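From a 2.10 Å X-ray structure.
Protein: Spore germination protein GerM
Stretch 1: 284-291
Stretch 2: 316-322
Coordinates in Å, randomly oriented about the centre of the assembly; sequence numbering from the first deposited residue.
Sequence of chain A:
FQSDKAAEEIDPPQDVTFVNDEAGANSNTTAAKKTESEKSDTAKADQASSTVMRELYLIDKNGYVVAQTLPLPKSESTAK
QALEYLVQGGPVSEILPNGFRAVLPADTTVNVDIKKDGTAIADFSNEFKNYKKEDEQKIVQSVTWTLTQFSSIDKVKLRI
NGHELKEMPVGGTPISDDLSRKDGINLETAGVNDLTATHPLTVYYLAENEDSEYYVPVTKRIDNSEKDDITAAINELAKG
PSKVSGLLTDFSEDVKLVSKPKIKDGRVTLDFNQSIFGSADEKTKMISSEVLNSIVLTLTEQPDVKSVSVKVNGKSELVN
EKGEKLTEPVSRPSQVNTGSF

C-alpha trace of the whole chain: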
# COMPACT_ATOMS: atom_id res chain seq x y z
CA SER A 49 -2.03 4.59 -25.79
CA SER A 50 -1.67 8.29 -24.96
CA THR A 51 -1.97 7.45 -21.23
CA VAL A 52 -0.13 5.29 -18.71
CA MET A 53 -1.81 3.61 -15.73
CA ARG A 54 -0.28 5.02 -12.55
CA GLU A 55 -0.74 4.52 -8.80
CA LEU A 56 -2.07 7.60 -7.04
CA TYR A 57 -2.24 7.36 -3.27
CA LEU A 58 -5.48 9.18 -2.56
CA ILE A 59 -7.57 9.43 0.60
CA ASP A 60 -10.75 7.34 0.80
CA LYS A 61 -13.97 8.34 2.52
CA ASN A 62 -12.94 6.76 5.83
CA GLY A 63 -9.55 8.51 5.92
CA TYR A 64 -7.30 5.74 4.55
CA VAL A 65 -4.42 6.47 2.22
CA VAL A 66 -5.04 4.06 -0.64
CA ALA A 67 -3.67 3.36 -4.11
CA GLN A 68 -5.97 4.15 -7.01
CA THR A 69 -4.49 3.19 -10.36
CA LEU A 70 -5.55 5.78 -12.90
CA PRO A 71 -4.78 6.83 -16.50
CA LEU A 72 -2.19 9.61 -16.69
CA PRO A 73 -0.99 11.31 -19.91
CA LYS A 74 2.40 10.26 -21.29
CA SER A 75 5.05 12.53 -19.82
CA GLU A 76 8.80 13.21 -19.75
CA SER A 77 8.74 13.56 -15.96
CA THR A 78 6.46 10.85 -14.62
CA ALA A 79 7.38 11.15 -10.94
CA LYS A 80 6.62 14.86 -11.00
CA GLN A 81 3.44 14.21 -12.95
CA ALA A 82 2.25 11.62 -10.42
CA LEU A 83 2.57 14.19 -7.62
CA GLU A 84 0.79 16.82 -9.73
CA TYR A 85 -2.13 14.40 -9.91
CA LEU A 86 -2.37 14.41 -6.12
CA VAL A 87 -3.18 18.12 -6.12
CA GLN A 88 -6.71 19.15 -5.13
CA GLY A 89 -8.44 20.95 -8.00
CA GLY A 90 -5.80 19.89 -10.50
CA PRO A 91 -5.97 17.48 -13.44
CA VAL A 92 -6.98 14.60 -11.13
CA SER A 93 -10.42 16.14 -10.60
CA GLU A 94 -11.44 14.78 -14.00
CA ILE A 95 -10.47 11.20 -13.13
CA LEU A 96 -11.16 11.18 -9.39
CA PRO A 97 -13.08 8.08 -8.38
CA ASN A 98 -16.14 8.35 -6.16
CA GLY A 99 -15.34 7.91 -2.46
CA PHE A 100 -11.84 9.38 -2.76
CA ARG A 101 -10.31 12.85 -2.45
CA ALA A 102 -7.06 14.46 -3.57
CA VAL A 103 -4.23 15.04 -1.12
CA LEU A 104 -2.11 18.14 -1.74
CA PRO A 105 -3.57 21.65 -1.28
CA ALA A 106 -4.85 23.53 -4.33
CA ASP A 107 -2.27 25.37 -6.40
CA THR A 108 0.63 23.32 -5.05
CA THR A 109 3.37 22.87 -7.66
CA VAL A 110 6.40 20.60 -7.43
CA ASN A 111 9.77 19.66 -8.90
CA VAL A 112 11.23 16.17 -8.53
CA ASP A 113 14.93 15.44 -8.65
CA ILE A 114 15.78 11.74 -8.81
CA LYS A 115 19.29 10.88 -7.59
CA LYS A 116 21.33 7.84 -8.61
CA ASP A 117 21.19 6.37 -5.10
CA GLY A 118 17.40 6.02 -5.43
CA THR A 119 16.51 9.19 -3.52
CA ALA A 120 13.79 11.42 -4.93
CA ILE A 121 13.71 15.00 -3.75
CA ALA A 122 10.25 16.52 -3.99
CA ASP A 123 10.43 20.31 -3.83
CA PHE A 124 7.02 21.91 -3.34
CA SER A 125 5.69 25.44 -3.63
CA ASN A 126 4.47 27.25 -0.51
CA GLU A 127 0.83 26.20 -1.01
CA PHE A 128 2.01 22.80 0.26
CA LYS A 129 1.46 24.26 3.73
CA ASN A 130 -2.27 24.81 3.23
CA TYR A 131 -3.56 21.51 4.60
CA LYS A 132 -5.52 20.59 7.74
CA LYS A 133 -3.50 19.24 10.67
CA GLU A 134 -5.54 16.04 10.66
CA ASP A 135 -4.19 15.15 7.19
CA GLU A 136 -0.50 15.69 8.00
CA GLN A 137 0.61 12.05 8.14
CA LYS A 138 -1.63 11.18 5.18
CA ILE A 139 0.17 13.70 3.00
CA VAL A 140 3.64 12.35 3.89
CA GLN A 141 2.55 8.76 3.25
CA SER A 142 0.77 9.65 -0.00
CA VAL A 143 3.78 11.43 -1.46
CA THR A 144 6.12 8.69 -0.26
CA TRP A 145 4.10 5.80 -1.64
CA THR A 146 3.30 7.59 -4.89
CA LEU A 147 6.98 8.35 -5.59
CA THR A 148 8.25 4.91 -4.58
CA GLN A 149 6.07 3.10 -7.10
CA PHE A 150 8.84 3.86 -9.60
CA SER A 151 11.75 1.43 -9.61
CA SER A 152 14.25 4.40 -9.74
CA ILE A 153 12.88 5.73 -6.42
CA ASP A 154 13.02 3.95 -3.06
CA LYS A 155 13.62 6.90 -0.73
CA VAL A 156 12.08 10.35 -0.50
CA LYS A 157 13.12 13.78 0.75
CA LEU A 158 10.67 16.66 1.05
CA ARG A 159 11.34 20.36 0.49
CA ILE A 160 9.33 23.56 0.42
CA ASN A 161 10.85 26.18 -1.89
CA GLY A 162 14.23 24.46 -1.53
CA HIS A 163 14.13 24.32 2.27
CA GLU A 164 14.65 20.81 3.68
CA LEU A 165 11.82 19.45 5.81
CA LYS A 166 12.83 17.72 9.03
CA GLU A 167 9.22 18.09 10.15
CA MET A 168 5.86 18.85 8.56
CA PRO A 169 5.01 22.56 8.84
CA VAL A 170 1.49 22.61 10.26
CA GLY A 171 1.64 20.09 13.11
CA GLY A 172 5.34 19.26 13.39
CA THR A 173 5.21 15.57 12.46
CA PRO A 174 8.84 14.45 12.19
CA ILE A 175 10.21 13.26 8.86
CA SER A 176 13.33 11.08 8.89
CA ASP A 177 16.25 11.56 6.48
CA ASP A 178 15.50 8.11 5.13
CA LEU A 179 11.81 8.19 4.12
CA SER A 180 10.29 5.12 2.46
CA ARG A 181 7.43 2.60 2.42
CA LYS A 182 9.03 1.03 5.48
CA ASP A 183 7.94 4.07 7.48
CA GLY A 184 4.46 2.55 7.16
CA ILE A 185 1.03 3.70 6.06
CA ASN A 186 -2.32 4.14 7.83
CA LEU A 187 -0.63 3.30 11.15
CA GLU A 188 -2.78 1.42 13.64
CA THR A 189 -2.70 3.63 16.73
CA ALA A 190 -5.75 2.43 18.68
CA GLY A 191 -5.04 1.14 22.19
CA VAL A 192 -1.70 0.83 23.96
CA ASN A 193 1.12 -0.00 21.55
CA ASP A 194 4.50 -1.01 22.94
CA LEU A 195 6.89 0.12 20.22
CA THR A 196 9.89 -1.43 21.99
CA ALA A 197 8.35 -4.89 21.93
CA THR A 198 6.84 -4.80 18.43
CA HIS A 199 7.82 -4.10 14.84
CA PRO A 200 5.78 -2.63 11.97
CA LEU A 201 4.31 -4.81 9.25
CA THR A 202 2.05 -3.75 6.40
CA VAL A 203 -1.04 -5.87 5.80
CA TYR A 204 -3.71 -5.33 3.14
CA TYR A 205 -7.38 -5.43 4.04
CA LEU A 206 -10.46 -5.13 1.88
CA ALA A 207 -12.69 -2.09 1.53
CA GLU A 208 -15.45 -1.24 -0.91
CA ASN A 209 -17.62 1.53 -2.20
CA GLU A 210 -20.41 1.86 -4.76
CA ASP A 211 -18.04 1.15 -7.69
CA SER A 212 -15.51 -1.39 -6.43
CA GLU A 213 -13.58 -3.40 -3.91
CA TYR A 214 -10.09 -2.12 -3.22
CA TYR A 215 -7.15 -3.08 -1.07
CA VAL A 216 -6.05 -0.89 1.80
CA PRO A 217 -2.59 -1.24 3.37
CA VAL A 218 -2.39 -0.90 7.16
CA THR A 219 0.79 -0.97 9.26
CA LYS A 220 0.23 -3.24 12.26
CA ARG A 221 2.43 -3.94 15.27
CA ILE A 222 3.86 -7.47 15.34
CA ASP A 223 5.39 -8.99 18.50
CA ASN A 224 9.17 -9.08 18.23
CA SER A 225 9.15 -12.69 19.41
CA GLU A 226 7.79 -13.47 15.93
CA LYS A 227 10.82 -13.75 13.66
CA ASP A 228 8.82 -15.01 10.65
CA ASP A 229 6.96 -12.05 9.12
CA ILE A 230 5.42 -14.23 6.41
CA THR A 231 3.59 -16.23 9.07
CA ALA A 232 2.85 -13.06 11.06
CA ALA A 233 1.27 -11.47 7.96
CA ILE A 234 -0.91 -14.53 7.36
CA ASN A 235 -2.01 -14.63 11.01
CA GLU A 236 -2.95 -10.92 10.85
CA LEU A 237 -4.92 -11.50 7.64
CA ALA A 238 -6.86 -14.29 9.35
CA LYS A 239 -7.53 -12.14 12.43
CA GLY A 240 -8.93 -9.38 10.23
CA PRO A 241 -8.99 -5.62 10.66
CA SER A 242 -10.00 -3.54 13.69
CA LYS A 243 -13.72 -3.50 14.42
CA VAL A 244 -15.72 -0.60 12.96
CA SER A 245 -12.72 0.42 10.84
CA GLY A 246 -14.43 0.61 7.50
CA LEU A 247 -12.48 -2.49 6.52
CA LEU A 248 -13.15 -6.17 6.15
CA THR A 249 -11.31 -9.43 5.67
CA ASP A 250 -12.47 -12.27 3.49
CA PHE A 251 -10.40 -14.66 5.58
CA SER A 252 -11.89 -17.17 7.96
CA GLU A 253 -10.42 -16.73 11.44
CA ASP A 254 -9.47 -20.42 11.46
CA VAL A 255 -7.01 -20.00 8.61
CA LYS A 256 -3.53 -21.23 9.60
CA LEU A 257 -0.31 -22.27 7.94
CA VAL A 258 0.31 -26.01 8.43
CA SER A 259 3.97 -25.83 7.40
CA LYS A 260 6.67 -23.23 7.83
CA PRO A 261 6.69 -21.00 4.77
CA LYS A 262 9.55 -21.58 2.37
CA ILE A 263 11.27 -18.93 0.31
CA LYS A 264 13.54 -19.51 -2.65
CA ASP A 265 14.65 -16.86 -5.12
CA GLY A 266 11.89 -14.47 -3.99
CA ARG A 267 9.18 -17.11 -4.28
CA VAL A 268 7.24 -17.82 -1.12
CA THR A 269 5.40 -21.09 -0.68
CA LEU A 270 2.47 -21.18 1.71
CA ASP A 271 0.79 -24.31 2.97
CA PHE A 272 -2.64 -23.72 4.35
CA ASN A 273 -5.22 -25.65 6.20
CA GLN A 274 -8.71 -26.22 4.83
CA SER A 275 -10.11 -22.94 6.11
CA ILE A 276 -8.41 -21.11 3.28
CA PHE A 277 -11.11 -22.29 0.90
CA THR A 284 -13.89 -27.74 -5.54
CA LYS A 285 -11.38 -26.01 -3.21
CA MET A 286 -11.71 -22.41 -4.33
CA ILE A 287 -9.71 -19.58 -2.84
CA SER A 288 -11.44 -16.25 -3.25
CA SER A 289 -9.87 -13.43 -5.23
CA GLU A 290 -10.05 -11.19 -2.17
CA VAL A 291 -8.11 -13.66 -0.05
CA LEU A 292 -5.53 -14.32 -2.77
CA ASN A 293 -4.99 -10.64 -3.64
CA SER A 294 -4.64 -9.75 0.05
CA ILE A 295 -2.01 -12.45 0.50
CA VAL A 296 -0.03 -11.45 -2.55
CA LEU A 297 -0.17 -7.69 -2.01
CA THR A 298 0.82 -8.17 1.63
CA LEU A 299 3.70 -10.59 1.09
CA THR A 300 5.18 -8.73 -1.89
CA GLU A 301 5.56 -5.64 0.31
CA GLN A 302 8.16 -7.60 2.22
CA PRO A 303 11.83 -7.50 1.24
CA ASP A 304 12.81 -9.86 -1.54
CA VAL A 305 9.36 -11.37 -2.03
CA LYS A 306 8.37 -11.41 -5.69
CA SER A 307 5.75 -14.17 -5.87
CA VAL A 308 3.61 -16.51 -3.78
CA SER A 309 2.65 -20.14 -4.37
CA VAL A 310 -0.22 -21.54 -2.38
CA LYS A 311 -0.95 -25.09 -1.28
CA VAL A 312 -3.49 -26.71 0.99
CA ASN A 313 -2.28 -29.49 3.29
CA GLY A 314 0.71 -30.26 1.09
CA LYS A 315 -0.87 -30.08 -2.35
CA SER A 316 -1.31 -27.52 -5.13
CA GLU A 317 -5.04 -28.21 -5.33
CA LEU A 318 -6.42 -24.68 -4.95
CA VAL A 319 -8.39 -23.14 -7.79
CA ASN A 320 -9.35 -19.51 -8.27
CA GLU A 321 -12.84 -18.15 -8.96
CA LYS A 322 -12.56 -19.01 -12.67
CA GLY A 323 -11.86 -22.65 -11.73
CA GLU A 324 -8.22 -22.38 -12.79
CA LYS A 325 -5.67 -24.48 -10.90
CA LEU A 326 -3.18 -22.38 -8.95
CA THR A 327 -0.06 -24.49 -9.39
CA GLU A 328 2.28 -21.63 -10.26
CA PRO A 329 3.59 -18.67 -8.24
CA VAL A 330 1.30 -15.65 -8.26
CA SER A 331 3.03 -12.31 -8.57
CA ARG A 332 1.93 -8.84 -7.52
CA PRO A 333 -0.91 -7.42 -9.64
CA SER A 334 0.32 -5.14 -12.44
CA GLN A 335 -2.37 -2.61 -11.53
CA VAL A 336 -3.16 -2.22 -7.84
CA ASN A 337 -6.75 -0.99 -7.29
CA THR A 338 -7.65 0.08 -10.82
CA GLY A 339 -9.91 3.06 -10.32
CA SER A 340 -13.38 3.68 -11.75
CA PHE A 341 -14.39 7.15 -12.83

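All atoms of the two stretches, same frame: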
# COMPACT_ATOMS: atom_id res chain seq x y z
N THR A 284 -14.51 -28.49 -4.45
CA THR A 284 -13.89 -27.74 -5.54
C THR A 284 -12.61 -27.01 -5.09
O THR A 284 -11.66 -26.88 -5.86
CB THR A 284 -14.89 -26.75 -6.17
OG1 THR A 284 -14.26 -25.47 -6.36
CG2 THR A 284 -16.13 -26.57 -5.28
N LYS A 285 -12.59 -26.57 -3.83
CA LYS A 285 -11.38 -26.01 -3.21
C LYS A 285 -10.97 -24.67 -3.82
O LYS A 285 -9.83 -24.47 -4.24
CB LYS A 285 -10.23 -27.00 -3.26
CG LYS A 285 -10.39 -28.17 -2.31
CD LYS A 285 -9.15 -29.04 -2.29
CE LYS A 285 -9.41 -30.38 -1.62
NZ LYS A 285 -8.15 -30.91 -1.02
N MET A 286 -11.91 -23.73 -3.78
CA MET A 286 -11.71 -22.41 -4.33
C MET A 286 -11.19 -21.45 -3.28
O MET A 286 -11.70 -21.38 -2.17
CB MET A 286 -13.03 -21.89 -4.89
CG MET A 286 -12.90 -20.62 -5.72
SD MET A 286 -14.47 -20.15 -6.46
CE MET A 286 -14.62 -21.39 -7.75
N ILE A 287 -10.16 -20.70 -3.64
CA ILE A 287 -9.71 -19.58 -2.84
C ILE A 287 -10.21 -18.30 -3.49
O ILE A 287 -10.11 -18.13 -4.70
CB ILE A 287 -8.17 -19.58 -2.74
CG1 ILE A 287 -7.69 -18.50 -1.78
CG2 ILE A 287 -7.54 -19.38 -4.12
CD1 ILE A 287 -6.22 -18.63 -1.41
N SER A 288 -10.83 -17.44 -2.69
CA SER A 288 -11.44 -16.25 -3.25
C SER A 288 -10.38 -15.27 -3.72
O SER A 288 -9.24 -15.28 -3.25
CB SER A 288 -12.34 -15.58 -2.20
OG SER A 288 -11.60 -14.72 -1.37
N SER A 289 -10.75 -14.46 -4.70
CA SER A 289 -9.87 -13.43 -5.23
C SER A 289 -9.42 -12.44 -4.15
O SER A 289 -8.31 -11.91 -4.22
CB SER A 289 -10.60 -12.66 -6.33
OG SER A 289 -10.36 -13.27 -7.58
N GLU A 290 -10.32 -12.15 -3.22
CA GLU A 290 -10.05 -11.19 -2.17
C GLU A 290 -8.98 -11.73 -1.23
O GLU A 290 -8.10 -11.00 -0.79
CB GLU A 290 -11.33 -10.89 -1.38
CG GLU A 290 -12.33 -10.04 -2.14
CD GLU A 290 -13.18 -10.85 -3.11
OE1 GLU A 290 -13.07 -12.09 -3.14
OE2 GLU A 290 -13.95 -10.23 -3.88
N VAL A 291 -9.08 -13.01 -0.91
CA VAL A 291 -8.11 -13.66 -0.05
C VAL A 291 -6.75 -13.73 -0.75
O VAL A 291 -5.73 -13.31 -0.19
CB VAL A 291 -8.57 -15.06 0.35
CG1 VAL A 291 -7.41 -15.89 0.86
CG2 VAL A 291 -9.67 -14.98 1.41
N SER A 316 -0.88 -28.64 -4.29
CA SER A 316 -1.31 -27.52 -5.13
C SER A 316 -2.68 -27.74 -5.75
O SER A 316 -2.82 -27.74 -6.96
CB SER A 316 -0.28 -27.28 -6.23
OG SER A 316 0.99 -27.06 -5.65
N GLU A 317 -3.70 -27.84 -4.90
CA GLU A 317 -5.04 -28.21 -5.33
C GLU A 317 -6.00 -27.03 -5.28
O GLU A 317 -7.22 -27.21 -5.39
CB GLU A 317 -5.58 -29.31 -4.42
CG GLU A 317 -4.99 -30.69 -4.68
CD GLU A 317 -5.53 -31.74 -3.73
OE1 GLU A 317 -5.07 -32.90 -3.81
OE2 GLU A 317 -6.40 -31.39 -2.90
N LEU A 318 -5.51 -25.82 -5.02
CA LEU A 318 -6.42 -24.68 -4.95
C LEU A 318 -6.75 -24.19 -6.35
O LEU A 318 -5.89 -24.20 -7.24
CB LEU A 318 -5.83 -23.55 -4.10
CG LEU A 318 -5.64 -23.90 -2.62
CD1 LEU A 318 -4.63 -22.96 -1.98
CD2 LEU A 318 -6.95 -23.88 -1.88
N VAL A 319 -8.00 -23.80 -6.56
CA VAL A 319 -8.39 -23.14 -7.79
C VAL A 319 -8.91 -21.75 -7.47
O VAL A 319 -9.37 -21.48 -6.37
CB VAL A 319 -9.46 -23.94 -8.56
CG1 VAL A 319 -9.02 -25.39 -8.74
CG2 VAL A 319 -10.79 -23.90 -7.84
N ASN A 320 -8.82 -20.85 -8.45
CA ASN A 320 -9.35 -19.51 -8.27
C ASN A 320 -10.83 -19.48 -8.65
O ASN A 320 -11.45 -20.53 -8.79
CB ASN A 320 -8.55 -18.51 -9.11
CG ASN A 320 -8.70 -18.75 -10.60
OD1 ASN A 320 -9.56 -19.51 -11.05
ND2 ASN A 320 -7.84 -18.12 -11.38
N GLU A 321 -11.39 -18.29 -8.78
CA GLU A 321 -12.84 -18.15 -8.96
C GLU A 321 -13.26 -18.55 -10.37
O GLU A 321 -14.42 -18.89 -10.60
CB GLU A 321 -13.29 -16.72 -8.65
CG GLU A 321 -12.88 -16.25 -7.26
CD GLU A 321 -13.69 -15.07 -6.77
OE1 GLU A 321 -14.09 -14.24 -7.60
OE2 GLU A 321 -13.92 -14.97 -5.54
N LYS A 322 -12.31 -18.56 -11.30
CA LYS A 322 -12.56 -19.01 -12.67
C LYS A 322 -12.36 -20.52 -12.82
O LYS A 322 -12.43 -21.04 -13.92
CB LYS A 322 -11.63 -18.28 -13.64
CG LYS A 322 -11.92 -16.80 -13.82
CD LYS A 322 -10.63 -15.98 -13.88
CE LYS A 322 -10.75 -14.80 -14.83
NZ LYS A 322 -10.24 -15.13 -16.19
O HOH W 1 -9.63 -16.55 -6.80

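Ser316 lies out of reach of the other stretch, so the contact opens at Glu317. Its CA-to-CB bond points toward stretch 1, and its extended side chain meets the equally extended Lys285 in a salt bridge, NZ of Lys285 to OE2 of Glu317 at 2.6 Å. Two long, flexible side chains suit this partly exposed margin, where their charged ends can pair while still near solvent.

Leu318 is buried, with its side chain lying sideways to stretch 1; its CA approaches Lys285 O at 3.5 Å in a CA-H...O contact. The same carbonyl takes a nearly straight hydrogen bond from Val319 N (Val319 N to Lys285 O, 3.0 Å).

Val319 is the centre of the backbone pairing. Its own carbonyl accepts from Ile287 N (Val319 O to Ile287 N, 2.9 Å), so its N and O clasp the residues before and after Met286 in a single beta bridge. Met286 CA also lies 3.2 Å from Val319 O, a CA-H...O contact. Beside this backbone pairing, Val319 CG2 packs on Met286 CB at 4.2 Å; the short branched side chain packs here without having to reach far. Ile287, buried, lends its amide to the bridge and its apolar bulk to the interior.

Asn320 points its CB away and offers backbone instead: its O lies 3.4 Å from Met286 CG.

Glu321 has the most surface covered by the other stretch of any residue here, 96 Å². Met286 SD rests 3.6 Å from its CA, while its carboxylate reaches the helix start, where Ser289 N gives OE2 of Glu321 a weak hydrogen bond at 3.3 Å. Ser288 OG caps that helix by accepting from Val291 N at 3.1 Å. The O atom of water 1 links the two backbones, donating to Ile287 O at 2.7 Å and accepting weakly from Glu321 N at 3.2 Å.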